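Local atomic coordinates of penicillin-binding protein 2B (Streptococcus pneumoniae, PDB entry 2WAD), a protein that forms peptide cross-links between adjacent glycan strands of cell wall peptidoglycan as a penicillin-binding transpeptidase of the elongasome. Residues 310-314 with 315-319. Numbering follows the deposited sequence.
Sequences LTIDL and AFQDS
D313 caps the start of helix 314-334 by accepting from the backbone of A315. D313 OD1 lies 3.0 Å from A315 N and uses its anti lone pair. The bond is bent, with an N-H...O angle of 141°. CG of D313 stands anti to the backbone N (chi1 -165°), beside its own carbonyl carbon, and from there OD1 reaches the N-H of A315. OD1 also lies 3.4 Å from the methyl CB of A315. The carboxylate probably offsets the positive end of the helix dipole. The first helical bonds follow. Q317 N reaches D313 O at 2.9 Å, almost straight at 177°. D318 N reaches L314 O at 2.7 Å, with the donor tilted from the carbonyl plane. This N-cap starts helix 314-334, which probably opens the transpeptidase domain and is entered from strand 307-310 through a short loop. I312, in that loop, lays CG2 against CB of Q317 at 3.7 Å, and the two side chains cross at a slant. The Q317 chain bends at chi2. Q317 is buried, and its NE2 donates to the carbonyl O of M358 in strand 355-363. D318 OD1 is hydrogen-bonded to S229 OG. F316 meets Y673 of helix 661-676 edge-to-face. D65 OD1 accepts from L314 N, and backbone bonds join I312 with A66. A zinc ion lies about 5 Å from the A315 side chain.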
loop_
_atom_site.group_PDB
_atom_site.type_symbol
_atom_site.label_atom_id
_atom_site.label_comp_id
_atom_site.label_asym_id
_atom_site.label_seq_id
_atom_site.Cartn_x
_atom_site.Cartn_y
_atom_site.Cartn_z
ATOM N N LEU A 310 1.149 -8.177 -11.398
ATOM C CA LEU A 310 1.358 -6.738 -11.246
ATOM C C LEU A 310 1.679 -6.042 -12.555
ATOM O O LEU A 310 2.025 -6.672 -13.554
ATOM C CB LEU A 310 2.478 -6.432 -10.261
ATOM C CG LEU A 310 2.470 -7.235 -8.962
ATOM C CD1 LEU A 310 3.525 -6.632 -8.037
ATOM C CD2 LEU A 310 1.074 -7.224 -8.358
ATOM N N THR A 311 1.553 -4.720 -12.519
ATOM C CA THR A 311 1.840 -3.876 -13.665
ATOM C C THR A 311 3.328 -3.574 -13.678
ATOM O O THR A 311 3.844 -3.119 -14.694
ATOM C CB THR A 311 1.093 -2.533 -13.548
ATOM O OG1 THR A 311 1.391 -1.941 -12.276
ATOM C CG2 THR A 311 -0.417 -2.724 -13.638
ATOM N N ILE A 312 4.003 -3.794 -12.551
ATOM C CA ILE A 312 5.427 -3.479 -12.428
ATOM C C ILE A 312 6.304 -4.636 -12.861
ATOM O O ILE A 312 6.081 -5.783 -12.465
ATOM C CB ILE A 312 5.850 -3.143 -10.977
ATOM C CG1 ILE A 312 5.022 -1.973 -10.415
ATOM C CG2 ILE A 312 7.353 -2.832 -10.938
ATOM C CD1 ILE A 312 5.116 -1.838 -8.917
ATOM N N ASP A 313 7.305 -4.318 -13.673
ATOM C CA ASP A 313 8.310 -5.288 -14.045
ATOM C C ASP A 313 9.517 -5.185 -13.109
ATOM O O ASP A 313 10.094 -4.122 -12.950
ATOM C CB ASP A 313 8.712 -5.026 -15.495
ATOM C CG ASP A 313 9.469 -6.172 -16.087
ATOM O OD1 ASP A 313 10.639 -6.355 -15.689
ATOM O OD2 ASP A 313 8.869 -6.907 -16.900
ATOM N N LEU A 314 9.897 -6.277 -12.463
ATOM C CA LEU A 314 11.063 -6.259 -11.587
ATOM C C LEU A 314 12.310 -5.585 -12.174
ATOM O O LEU A 314 12.989 -4.849 -11.457
ATOM C CB LEU A 314 11.430 -7.687 -11.181
ATOM C CG LEU A 314 11.173 -8.213 -9.767
ATOM C CD1 LEU A 314 9.792 -7.814 -9.321
ATOM C CD2 LEU A 314 11.343 -9.724 -9.729
ATOM N N ALA A 315 12.625 -5.866 -13.440
ATOM C CA ALA A 315 13.832 -5.362 -14.081
ATOM C C ALA A 315 13.757 -3.841 -14.167
ATOM O O ALA A 315 14.716 -3.148 -13.809
ATOM C CB ALA A 315 14.037 -5.995 -15.481
ATOM N N PHE A 316 12.619 -3.323 -14.628
ATOM C CA PHE A 316 12.403 -1.876 -14.617
ATOM C C PHE A 316 12.545 -1.294 -13.204
ATOM O O PHE A 316 13.304 -0.347 -12.958
ATOM C CB PHE A 316 11.086 -1.458 -15.291
ATOM C CG PHE A 316 10.963 0.019 -15.455
ATOM C CD1 PHE A 316 11.873 0.716 -16.236
ATOM C CD2 PHE A 316 9.984 0.728 -14.782
ATOM C CE1 PHE A 316 11.798 2.100 -16.356
ATOM C CE2 PHE A 316 9.890 2.106 -14.897
ATOM C CZ PHE A 316 10.795 2.793 -15.679
ATOM N N GLN A 317 11.846 -1.900 -12.257
ATOM C CA GLN A 317 11.904 -1.427 -10.881
ATOM C C GLN A 317 13.330 -1.446 -10.330
ATOM O O GLN A 317 13.716 -0.531 -9.609
ATOM C CB GLN A 317 10.918 -2.197 -9.987
ATOM C CG GLN A 317 11.039 -1.882 -8.486
ATOM C CD GLN A 317 10.118 -0.765 -8.006
ATOM O OE1 GLN A 317 9.346 -0.205 -8.783
ATOM N NE2 GLN A 317 10.153 -0.478 -6.709
ATOM N N ASP A 318 14.112 -2.473 -10.676
ATOM C CA ASP A 318 15.494 -2.607 -10.231
ATOM C C ASP A 318 16.333 -1.464 -10.790
ATOM O O ASP A 318 17.202 -0.913 -10.105
ATOM C CB ASP A 318 16.120 -3.931 -10.704
ATOM C CG ASP A 318 15.594 -5.144 -9.953
ATOM O OD1 ASP A 318 14.924 -4.997 -8.910
ATOM O OD2 ASP A 318 15.882 -6.265 -10.404
ATOM N N SER A 319 16.095 -1.132 -12.048
ATOM C CA SER A 319 16.937 -0.137 -12.693
ATOM C C SER A 319 16.587 1.281 -12.216
ATOM O O SER A 319 17.464 2.117 -12.012
ATOM C CB SER A 319 17.000 -0.349 -14.215
ATOM O OG SER A 319 15.832 0.102 -14.851
#